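Local coordinates for protein L-iditol 2-dehydrogenase (Clostridium scindens, PDB 4OH1) that probably catalyses the NAD-dependent oxidation of polyols such as L-iditol, as a zinc-binding member of the medium-chain alcohol dehydrogenase family, at residues A[17-21]-A[52-56]; A[27-31]-A[132-136]; A[76-82]-A[94-100]; A[165-170]-A[267-271]. The contacts are given in a common frame with arbitrary orientation. Numbering follows the deposited sequence.

Contact 1 (A[17-21]-A[52-56]); sequences TMGTV and ILTGN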
loop_
_atom_site.group_PDB
_atom_site.type_symbol
_atom_site.label_atom_id
_atom_site.label_comp_id
_atom_site.label_asym_id
_atom_site.label_seq_id
_atom_site.Cartn_x
_atom_site.Cartn_y
_atom_site.Cartn_z
ATOM N N THR A 17 -35.997 30.863 11.547
ATOM C CA THR A 17 -35.882 30.232 12.873
ATOM C C THR A 17 -34.871 29.082 12.832
ATOM O O THR A 17 -34.687 28.416 11.807
ATOM C CB THR A 17 -37.236 29.710 13.405
ATOM O OG1 THR A 17 -37.941 29.038 12.355
ATOM C CG2 THR A 17 -38.081 30.854 13.930
HETATM N N MSE A 18 -34.208 28.869 13.959
HETATM C CA MSE A 18 -33.271 27.755 14.118
HETATM C C MSE A 18 -33.981 26.469 14.564
HETATM O O MSE A 18 -35.137 26.487 14.999
HETATM C CB MSE A 18 -32.179 28.124 15.132
HETATM C CG MSE A 18 -31.354 29.324 14.725
HETATM SE SE MSE A 18 -30.441 29.016 13.021
HETATM C CE MSE A 18 -30.437 30.886 12.354
ATOM N N GLY A 19 -33.263 25.350 14.462
ATOM C CA GLY A 19 -33.778 24.053 14.911
ATOM C C GLY A 19 -33.878 23.963 16.424
ATOM O O GLY A 19 -33.182 24.689 17.127
ATOM N N THR A 20 -34.725 23.060 16.915
ATOM C CA THR A 20 -34.900 22.841 18.362
ATOM C C THR A 20 -34.689 21.383 18.864
ATOM O O THR A 20 -34.837 20.400 18.124
ATOM C CB THR A 20 -36.305 23.276 18.765
ATOM O OG1 THR A 20 -37.254 22.535 17.986
ATOM C CG2 THR A 20 -36.471 24.747 18.480
ATOM N N VAL A 21 -34.304 21.256 20.130
ATOM C CA VAL A 21 -34.099 19.949 20.755
ATOM C C VAL A 21 -34.882 19.911 22.035
ATOM O O VAL A 21 -34.750 20.813 22.877
ATOM C CB VAL A 21 -32.629 19.704 21.075
ATOM C CG1 VAL A 21 -32.484 18.463 21.897
ATOM C CG2 VAL A 21 -31.834 19.518 19.768
ATOM N N ILE A 52 -27.995 19.507 11.154
ATOM C CA ILE A 52 -29.442 19.175 11.147
ATOM C C ILE A 52 -30.233 20.352 11.690
ATOM O O ILE A 52 -31.266 20.739 11.150
ATOM C CB ILE A 52 -29.776 17.888 12.002
ATOM C CG1 ILE A 52 -29.184 16.630 11.336
ATOM C CG2 ILE A 52 -31.282 17.714 12.173
ATOM C CD1 ILE A 52 -29.064 15.406 12.258
ATOM N N LEU A 53 -29.705 20.931 12.754
ATOM C CA LEU A 53 -30.447 21.891 13.521
ATOM C C LEU A 53 -30.352 23.303 12.935
ATOM O O LEU A 53 -31.353 23.964 12.722
ATOM C CB LEU A 53 -29.942 21.862 14.966
ATOM C CG LEU A 53 -30.397 20.628 15.747
ATOM C CD1 LEU A 53 -29.422 20.245 16.909
ATOM C CD2 LEU A 53 -31.798 20.914 16.249
ATOM N N THR A 54 -29.131 23.744 12.673
ATOM C CA THR A 54 -28.869 25.128 12.311
ATOM C C THR A 54 -28.438 25.234 10.839
ATOM O O THR A 54 -28.058 26.315 10.361
ATOM C CB THR A 54 -27.774 25.716 13.251
ATOM O OG1 THR A 54 -26.578 24.912 13.182
ATOM C CG2 THR A 54 -28.298 25.796 14.710
ATOM N N GLY A 55 -28.533 24.116 10.122
ATOM C CA GLY A 55 -27.871 23.985 8.840
ATOM C C GLY A 55 -28.767 23.980 7.617
ATOM O O GLY A 55 -30.034 23.876 7.686
ATOM N N ASN A 56 -28.053 24.089 6.493
ATOM C CA ASN A 56 -28.638 24.109 5.173
ATOM C C ASN A 56 -28.609 22.693 4.655
ATOM O O ASN A 56 -27.531 22.101 4.537
ATOM C CB ASN A 56 -27.830 25.025 4.266
ATOM C CG ASN A 56 -28.491 25.233 2.937
ATOM O OD1 ASN A 56 -28.318 24.449 2.009
ATOM N ND2 ASN A 56 -29.265 26.295 2.833
#
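Leu-53 is the central side chain here. It sits near the C-terminal end of helix 48-54 and adopts an m,t rotamer. Its CA-to-CB bond points sideways, but its end swings nearer to residues 17-21. Leu-53 CD2 lies 3.8 Å from Val-21 CG2. Leu-53 CD2 is also 3.6 Å from Thr-20 O. Val-21 has chi1 near 180°, with CG2 on the side of the leucine. Tyr-338 of helix 330-338 packs on both side chains. The contact thus joins the start of strand 20-26, an edge of the three-stranded antiparallel sheet, to the helix end in the GroES-like catalytic domain. Gly-19 N gives a weak hydrogen bond to Leu-53 O (2.9 Å, 128° at the hydrogen). A CB on Gly-19 would clash with that same carbonyl. Met-18 is selenomethionine. Its m,m start brings Met-18 SE to 4.2 Å from Thr-54 CG2. Thr-54 has a p rotamer, and its OG1 hydrogen-bonds back to Thr-50 O within the helix. Thr-20 CB points away, and its OG1 bonds to Thr-8 and Ser-9.

Contact 2 (A[27-31]-A[132-136]); sequences PMPEP and EYAVY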
loop_
_atom_site.group_PDB
_atom_site.type_symbol
_atom_site.label_atom_id
_atom_site.label_comp_id
_atom_site.label_asym_id
_atom_site.label_seq_id
_atom_site.Cartn_x
_atom_site.Cartn_y
_atom_site.Cartn_z
ATOM N N PRO A 27 -40.584 5.083 25.854
ATOM C CA PRO A 27 -40.649 3.813 26.556
ATOM C C PRO A 27 -39.257 3.190 26.632
ATOM O O PRO A 27 -38.402 3.500 25.822
ATOM C CB PRO A 27 -41.582 2.989 25.681
ATOM C CG PRO A 27 -41.367 3.540 24.287
ATOM C CD PRO A 27 -40.958 4.972 24.427
HETATM N N MSE A 28 -39.045 2.356 27.638
HETATM C CA MSE A 28 -37.848 1.581 27.785
HETATM C C MSE A 28 -37.718 0.593 26.613
HETATM O O MSE A 28 -38.623 -0.185 26.365
HETATM C CB MSE A 28 -37.960 0.811 29.092
HETATM C CG MSE A 28 -36.793 -0.062 29.415
HETATM SE SE MSE A 28 -35.248 1.072 29.871
HETATM C CE MSE A 28 -34.398 0.154 31.388
ATOM N N PRO A 29 -36.601 0.614 25.874
ATOM C CA PRO A 29 -36.509 -0.382 24.794
ATOM C C PRO A 29 -36.038 -1.761 25.299
ATOM O O PRO A 29 -35.408 -1.869 26.350
ATOM C CB PRO A 29 -35.487 0.236 23.846
ATOM C CG PRO A 29 -34.579 0.991 24.715
ATOM C CD PRO A 29 -35.505 1.590 25.802
ATOM N N GLU A 30 -36.335 -2.800 24.533
ATOM C CA GLU A 30 -36.128 -4.179 24.935
ATOM C C GLU A 30 -35.292 -4.851 23.885
ATOM O O GLU A 30 -35.576 -4.731 22.732
ATOM C CB GLU A 30 -37.499 -4.890 25.028
ATOM C CG GLU A 30 -38.291 -4.616 26.324
ATOM C CD GLU A 30 -37.446 -4.871 27.565
ATOM O OE1 GLU A 30 -36.522 -5.703 27.480
ATOM O OE2 GLU A 30 -37.663 -4.242 28.622
ATOM N N PRO A 31 -34.236 -5.542 24.262
ATOM C CA PRO A 31 -33.434 -6.171 23.214
ATOM C C PRO A 31 -33.949 -7.530 22.769
ATOM O O PRO A 31 -34.295 -8.335 23.599
ATOM C CB PRO A 31 -32.109 -6.384 23.895
ATOM C CG PRO A 31 -32.458 -6.457 25.354
ATOM C CD PRO A 31 -33.571 -5.547 25.564
ATOM N N GLU A 132 -31.473 7.683 27.734
ATOM C CA GLU A 132 -30.900 7.052 28.921
ATOM C C GLU A 132 -30.596 5.581 28.709
ATOM O O GLU A 132 -29.683 5.056 29.333
ATOM C CB GLU A 132 -31.851 7.203 30.096
ATOM C CG GLU A 132 -31.899 8.619 30.617
ATOM C CD GLU A 132 -32.884 8.741 31.767
ATOM O OE1 GLU A 132 -34.006 8.161 31.658
ATOM O OE2 GLU A 132 -32.516 9.452 32.743
ATOM N N TYR A 133 -31.345 4.919 27.818
ATOM C CA TYR A 133 -31.093 3.519 27.496
ATOM C C TYR A 133 -31.250 3.359 26.018
ATOM O O TYR A 133 -32.185 3.893 25.431
ATOM C CB TYR A 133 -32.090 2.560 28.202
ATOM C CG TYR A 133 -31.989 2.609 29.707
ATOM C CD1 TYR A 133 -32.657 3.568 30.427
ATOM C CD2 TYR A 133 -31.138 1.755 30.392
ATOM C CE1 TYR A 133 -32.513 3.643 31.781
ATOM C CE2 TYR A 133 -30.996 1.834 31.758
ATOM C CZ TYR A 133 -31.691 2.758 32.435
ATOM O OH TYR A 133 -31.538 2.849 33.786
ATOM N N ALA A 134 -30.348 2.632 25.402
ATOM C CA ALA A 134 -30.477 2.428 23.965
ATOM C C ALA A 134 -30.095 1.016 23.616
ATOM O O ALA A 134 -29.226 0.444 24.276
ATOM C CB ALA A 134 -29.581 3.409 23.219
ATOM N N VAL A 135 -30.705 0.492 22.550
ATOM C CA VAL A 135 -30.514 -0.872 22.119
ATOM C C VAL A 135 -29.800 -0.883 20.782
ATOM O O VAL A 135 -30.096 -0.077 19.888
ATOM C CB VAL A 135 -31.883 -1.637 22.015
ATOM C CG1 VAL A 135 -31.742 -2.959 21.269
ATOM C CG2 VAL A 135 -32.415 -1.916 23.414
ATOM N N TYR A 136 -28.892 -1.838 20.626
ATOM C CA TYR A 136 -28.113 -1.982 19.414
ATOM C C TYR A 136 -27.947 -3.476 19.168
ATOM O O TYR A 136 -28.019 -4.281 20.091
ATOM C CB TYR A 136 -26.709 -1.349 19.622
ATOM C CG TYR A 136 -26.694 0.146 19.841
ATOM C CD1 TYR A 136 -26.610 1.052 18.774
ATOM C CD2 TYR A 136 -26.844 0.670 21.107
ATOM C CE1 TYR A 136 -26.656 2.462 19.000
ATOM C CE2 TYR A 136 -26.864 2.036 21.327
ATOM C CZ TYR A 136 -26.762 2.921 20.285
ATOM O OH TYR A 136 -26.820 4.255 20.599
#
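A Met-aromatic contact marks this site, where a proline-rich loop lies over a strand of the GroES-like domain. Selenomethionine Met-28 reaches over one face of the Tyr-133 ring. Its SE is 4.0 Å from the ring centroid of Tyr-133 and 3.6 Å from Tyr-133 CG. The methyl sits almost on the ring normal: Met-28 CE is 3.6 Å from the Tyr-133 centroid, a CH-pi contact. The t,p start of the Met-28 side chain brings its end to the ring. Residues 27-31 lie in the loop from strand 20-26 to strand 35-44, and strand 133-137 pairs antiparallel with the latter. Tyr-133 and Val-135 both point toward the loop; Ala-134, between them, points away. Pro-29 fits between Tyr-133 and Val-135. Pro-29 CB is 3.8 Å from Val-135 CG2, and Pro-29 CD is 4.3 Å from Tyr-133 CB. Pro-31 CB lies 4.3 Å from Val-135 CG1. No hydrogen bond crosses between the segments. Glu-30 points away and makes salt bridges with Lys-82 and Arg-37.

Contact 3 (A[76-82]-A[94-100]); sequences LSGVIDK and VGQKVVA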
loop_
_atom_site.group_PDB
_atom_site.type_symbol
_atom_site.label_atom_id
_atom_site.label_comp_id
_atom_site.label_asym_id
_atom_site.label_seq_id
_atom_site.Cartn_x
_atom_site.Cartn_y
_atom_site.Cartn_z
ATOM N N LEU A 76 -21.384 7.829 22.048
ATOM C CA LEU A 76 -21.809 7.471 23.435
ATOM C C LEU A 76 -21.004 6.347 24.046
ATOM O O LEU A 76 -20.451 5.440 23.345
ATOM C CB LEU A 76 -23.290 7.102 23.506
ATOM C CG LEU A 76 -23.637 5.799 22.758
ATOM C CD1 LEU A 76 -24.748 5.078 23.393
ATOM C CD2 LEU A 76 -23.935 6.069 21.310
ATOM N N SER A 77 -20.904 6.434 25.362
ATOM C CA SER A 77 -20.343 5.352 26.149
ATOM C C SER A 77 -21.342 5.017 27.254
ATOM O O SER A 77 -22.093 5.863 27.652
ATOM C CB SER A 77 -19.019 5.785 26.774
ATOM O OG SER A 77 -19.230 6.897 27.583
ATOM N N GLY A 78 -21.324 3.795 27.747
ATOM C CA GLY A 78 -22.041 3.473 28.946
ATOM C C GLY A 78 -21.772 2.053 29.367
ATOM O O GLY A 78 -20.693 1.527 29.124
ATOM N N VAL A 79 -22.776 1.434 30.001
ATOM C CA VAL A 79 -22.626 0.110 30.614
ATOM C C VAL A 79 -23.776 -0.776 30.101
ATOM O O VAL A 79 -24.905 -0.324 29.959
ATOM C CB VAL A 79 -22.645 0.245 32.127
ATOM C CG1 VAL A 79 -22.484 -1.067 32.773
ATOM C CG2 VAL A 79 -21.504 1.138 32.586
ATOM N N ILE A 80 -23.483 -2.028 29.788
ATOM C CA ILE A 80 -24.497 -2.962 29.384
ATOM C C ILE A 80 -25.508 -3.174 30.536
ATOM O O ILE A 80 -25.129 -3.441 31.669
ATOM C CB ILE A 80 -23.902 -4.290 28.972
ATOM C CG1 ILE A 80 -23.008 -4.102 27.739
ATOM C CG2 ILE A 80 -25.022 -5.295 28.666
ATOM C CD1 ILE A 80 -22.621 -5.390 26.990
ATOM N N ASP A 81 -26.782 -3.021 30.193
ATOM C CA ASP A 81 -27.894 -3.102 31.114
ATOM C C ASP A 81 -28.695 -4.396 30.930
ATOM O O ASP A 81 -29.253 -4.895 31.877
ATOM C CB ASP A 81 -28.831 -1.949 30.837
ATOM C CG ASP A 81 -29.961 -1.879 31.811
ATOM O OD1 ASP A 81 -29.664 -1.625 32.997
ATOM O OD2 ASP A 81 -31.132 -2.044 31.396
ATOM N N LYS A 82 -28.744 -4.938 29.720
ATOM C CA LYS A 82 -29.456 -6.162 29.452
ATOM C C LYS A 82 -29.045 -6.728 28.098
ATOM O O LYS A 82 -28.803 -5.979 27.136
ATOM C CB LYS A 82 -30.936 -5.879 29.419
ATOM C CG LYS A 82 -31.788 -7.037 28.984
ATOM C CD LYS A 82 -33.241 -6.802 29.346
ATOM C CE LYS A 82 -34.175 -7.944 28.871
ATOM N NZ LYS A 82 -35.579 -7.514 29.070
ATOM N N VAL A 94 -24.095 -8.142 31.309
ATOM C CA VAL A 94 -24.436 -6.960 32.087
ATOM C C VAL A 94 -23.243 -6.515 32.963
ATOM O O VAL A 94 -22.531 -7.341 33.506
ATOM C CB VAL A 94 -25.651 -7.177 32.946
ATOM C CG1 VAL A 94 -25.839 -6.019 33.982
ATOM C CG2 VAL A 94 -26.946 -7.382 32.122
ATOM N N GLY A 95 -23.045 -5.189 33.081
ATOM C CA GLY A 95 -21.921 -4.588 33.792
ATOM C C GLY A 95 -20.732 -4.219 32.906
ATOM O O GLY A 95 -19.838 -3.504 33.347
ATOM N N GLN A 96 -20.652 -4.732 31.681
ATOM C CA GLN A 96 -19.487 -4.381 30.832
ATOM C C GLN A 96 -19.583 -2.949 30.358
ATOM O O GLN A 96 -20.608 -2.545 29.866
ATOM C CB GLN A 96 -19.395 -5.303 29.619
ATOM C CG GLN A 96 -18.941 -6.705 30.003
ATOM C CD GLN A 96 -19.132 -7.749 28.920
ATOM O OE1 GLN A 96 -19.658 -7.513 27.840
ATOM N NE2 GLN A 96 -18.703 -8.923 29.228
ATOM N N LYS A 97 -18.522 -2.168 30.556
ATOM C CA LYS A 97 -18.379 -0.874 29.904
ATOM C C LYS A 97 -18.203 -1.033 28.376
ATOM O O LYS A 97 -17.387 -1.853 27.932
ATOM C CB LYS A 97 -17.192 -0.137 30.488
ATOM C CG LYS A 97 -17.414 0.307 31.945
ATOM C CD LYS A 97 -16.291 1.134 32.434
ATOM C CE LYS A 97 -16.531 1.593 33.839
ATOM N NZ LYS A 97 -15.297 2.308 34.251
ATOM N N VAL A 98 -18.934 -0.213 27.597
ATOM C CA VAL A 98 -18.918 -0.302 26.153
ATOM C C VAL A 98 -19.117 1.051 25.452
ATOM O O VAL A 98 -19.547 2.034 26.066
ATOM C CB VAL A 98 -20.028 -1.234 25.663
ATOM C CG1 VAL A 98 -19.841 -2.655 26.197
ATOM C CG2 VAL A 98 -21.411 -0.700 26.078
ATOM N N VAL A 99 -18.837 1.050 24.147
ATOM C CA VAL A 99 -19.256 2.076 23.243
ATOM C C VAL A 99 -19.974 1.387 22.134
ATOM O O VAL A 99 -19.876 0.144 21.951
ATOM C CB VAL A 99 -18.131 2.918 22.694
ATOM C CG1 VAL A 99 -17.445 3.678 23.809
ATOM C CG2 VAL A 99 -17.114 2.068 21.920
ATOM N N ALA A 100 -20.742 2.180 21.425
ATOM C CA ALA A 100 -21.582 1.671 20.338
ATOM C C ALA A 100 -21.263 2.372 19.022
ATOM O O ALA A 100 -20.951 3.566 19.007
ATOM C CB ALA A 100 -23.039 1.908 20.683
HETATM O O HOH W 1 -20.101 5.653 20.512
#
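Four backbone hydrogen bonds join the segments. Gly-78 and Val-98 form an antiparallel hydrogen-bonded pair: Gly-78 N to Val-98 O is 3.0 Å, and Val-98 N to Gly-78 O is 2.9 Å. Before strand 97-100 begins, two more backbone bonds tie Ile-80 to the preceding loop: Ile-80 N to Gln-96 O (2.9 Å) and Gly-95 N to Ile-80 O (3.1 Å). At the other end a water takes a bond from Leu-76 N (3.0 Å) and gives one to Ala-100 O (2.7 Å). Gly-95 has a positive phi of 95°, where a CB would jam against the preceding carbonyl. Val-79 and Lys-97 face each other as a non-hydrogen-bonded pair. Ile-80 CG1 packs on Val-98 CG1 at 3.8 Å, and Val-94 CG2 lies 3.4 Å from Asp-81 O. Asp-81 and Lys-82 form a classic beta bulge opposite Arg-37. Strand 75-83 pairs antiparallel with both 35-44 and 97-100 in the sheet of the GroES-like domain. The backbone sets the register, while apolar side chains add packing beside it.

Contact 4 (A[165-170]-A[267-271]); sequences SAEQAK and DAVYF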
loop_
_atom_site.group_PDB
_atom_site.type_symbol
_atom_site.label_atom_id
_atom_site.label_comp_id
_atom_site.label_asym_id
_atom_site.label_seq_id
_atom_site.Cartn_x
_atom_site.Cartn_y
_atom_site.Cartn_z
ATOM N N SER A 165 -9.578 9.774 8.252
ATOM C CA SER A 165 -9.156 10.919 7.510
ATOM C C SER A 165 -7.632 11.038 7.572
ATOM O O SER A 165 -6.993 11.235 6.551
ATOM C CB SER A 165 -9.832 12.186 8.100
ATOM O OG SER A 165 -11.249 12.067 7.893
ATOM N N ALA A 166 -7.037 10.839 8.731
ATOM C CA ALA A 166 -5.583 10.895 8.834
ATOM C C ALA A 166 -4.939 9.835 7.993
ATOM O O ALA A 166 -3.962 10.098 7.306
ATOM C CB ALA A 166 -5.093 10.792 10.257
ATOM N N GLU A 167 -5.515 8.653 7.989
ATOM C CA GLU A 167 -4.960 7.582 7.221
ATOM C C GLU A 167 -5.128 7.829 5.773
ATOM O O GLU A 167 -4.265 7.507 4.983
ATOM C CB GLU A 167 -5.643 6.272 7.598
ATOM C CG GLU A 167 -5.191 5.809 8.951
ATOM C CD GLU A 167 -5.951 4.612 9.525
ATOM O OE1 GLU A 167 -7.021 4.230 8.987
ATOM O OE2 GLU A 167 -5.460 4.064 10.556
ATOM N N GLN A 168 -6.255 8.383 5.400
ATOM C CA GLN A 168 -6.496 8.686 4.002
ATOM C C GLN A 168 -5.560 9.820 3.484
ATOM O O GLN A 168 -5.136 9.811 2.360
ATOM C CB GLN A 168 -7.947 9.049 3.811
ATOM C CG GLN A 168 -8.317 9.356 2.399
ATOM C CD GLN A 168 -8.094 8.174 1.461
ATOM O OE1 GLN A 168 -9.023 7.441 1.182
ATOM N NE2 GLN A 168 -6.879 8.034 0.915
ATOM N N ALA A 169 -5.197 10.748 4.340
ATOM C CA ALA A 169 -4.232 11.786 4.007
ATOM C C ALA A 169 -2.804 11.286 4.058
ATOM O O ALA A 169 -1.846 12.031 3.735
ATOM C CB ALA A 169 -4.381 12.929 5.007
ATOM N N LYS A 170 -2.641 10.044 4.506
ATOM C CA LYS A 170 -1.338 9.421 4.550
ATOM C C LYS A 170 -0.349 10.160 5.430
ATOM O O LYS A 170 0.833 10.281 5.101
ATOM C CB LYS A 170 -0.817 9.251 3.139
ATOM C CG LYS A 170 -1.752 8.321 2.461
ATOM C CD LYS A 170 -1.568 8.275 1.034
ATOM C CE LYS A 170 -2.675 7.441 0.440
ATOM N NZ LYS A 170 -2.145 6.972 -0.868
ATOM N N ASP A 267 -1.655 14.686 -0.597
ATOM C CA ASP A 267 -2.973 14.076 -0.417
ATOM C C ASP A 267 -3.850 15.012 0.343
ATOM O O ASP A 267 -3.556 15.389 1.494
ATOM C CB ASP A 267 -2.915 12.757 0.328
ATOM C CG ASP A 267 -2.190 11.703 -0.432
ATOM O OD1 ASP A 267 -2.864 11.018 -1.223
ATOM O OD2 ASP A 267 -0.957 11.551 -0.235
ATOM N N ALA A 268 -4.927 15.397 -0.303
ATOM C CA ALA A 268 -5.983 16.224 0.353
ATOM C C ALA A 268 -7.246 15.395 0.590
ATOM O O ALA A 268 -7.753 14.749 -0.351
ATOM C CB ALA A 268 -6.329 17.404 -0.501
ATOM N N VAL A 269 -7.795 15.518 1.804
ATOM C CA VAL A 269 -8.962 14.763 2.226
ATOM C C VAL A 269 -10.069 15.730 2.664
ATOM O O VAL A 269 -9.892 16.553 3.571
ATOM C CB VAL A 269 -8.650 13.830 3.379
ATOM C CG1 VAL A 269 -9.844 12.990 3.696
ATOM C CG2 VAL A 269 -7.526 12.878 2.991
ATOM N N TYR A 270 -11.210 15.578 1.995
ATOM C CA TYR A 270 -12.402 16.369 2.214
ATOM C C TYR A 270 -13.408 15.485 2.893
ATOM O O TYR A 270 -14.047 14.664 2.273
ATOM C CB TYR A 270 -12.909 16.918 0.866
ATOM C CG TYR A 270 -11.932 17.892 0.266
ATOM C CD1 TYR A 270 -11.940 19.236 0.605
ATOM C CD2 TYR A 270 -10.952 17.462 -0.609
ATOM C CE1 TYR A 270 -11.002 20.147 0.050
ATOM C CE2 TYR A 270 -10.019 18.342 -1.145
ATOM C CZ TYR A 270 -10.062 19.686 -0.830
ATOM O OH TYR A 270 -9.098 20.506 -1.349
ATOM N N PHE A 271 -13.496 15.639 4.195
ATOM C CA PHE A 271 -14.322 14.781 5.063
ATOM C C PHE A 271 -15.482 15.489 5.751
ATOM O O PHE A 271 -16.268 14.849 6.426
ATOM C CB PHE A 271 -13.430 14.095 6.149
ATOM C CG PHE A 271 -12.818 15.034 7.128
ATOM C CD1 PHE A 271 -11.592 15.616 6.886
ATOM C CD2 PHE A 271 -13.429 15.289 8.345
ATOM C CE1 PHE A 271 -11.001 16.508 7.827
ATOM C CE2 PHE A 271 -12.846 16.188 9.288
ATOM C CZ PHE A 271 -11.642 16.790 9.020
HETATM O O HOH W 2 -2.054 9.117 -2.706
#
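Asp-267 begins the contact, on strand 266-270 of the parallel Rossmann-type sheet. Its CB lies 3.6 Å from Ala-169 O. Its carboxylate meets Lys-170 through a water: the water is 2.8 Å from Lys-170 NZ and 2.5 Å from Asp-267 OD1. The charges themselves are 4.1 Å apart, NZ of Lys-170 to OD1 of Asp-267, beyond a salt bridge. OD1 also bonds to His-296 on the adjacent strand. Ala-268 turns away from the helix. Val-269 points toward it, and its CG2 sits 3.7 Å from both Ala-169 CB and Gln-168 CG. Tyr-270 turns away again, packing on Leu-288 of a second subunit. Phe-271 follows the strand. Ser-165 CB lies over one face of its ring, and Ser-165 OG comes within 3.4 Å of Phe-271 CG. That hydroxyl bonds back to Val-161 O. The helix closes with a Schellman motif, with Lys-170 at phi 60° and its N bonded to Glu-167 O at 3.0 Å. With no direct hydrogen bond between the segments, helix and strand meet mainly by van der Waals packing, Val-269 against Ala-169 and Gln-168 and Ser-165 against the Phe-271 ring, plus one water-bridged charged pair at Lys-170.

Contact 4 is the most buried and lies on the Rossmann-type sheet. Contacts 1, 2 and 3 are partly buried and belong to the catalytic part of the chain. Contacts 2 and 3 reach the same sheet, with centres 12 Å apart. They touch through a salt bridge, Glu-30 OE1 to Lys-82 NZ at 2.6 Å, and Tyr-133 packs on Asp-81. Contacts 1 and 4 lie on opposite sides of the chain's centre. Contact 3, between neighbouring strands, is held by backbone bonds. Contact 2, a loop over a strand, is side-chain packing. Contacts 1 and 4 each set a helix end against a strand by packing, with one weak backbone bond in contact 1 and a water bridge at exposed Lys-170 in contact 4.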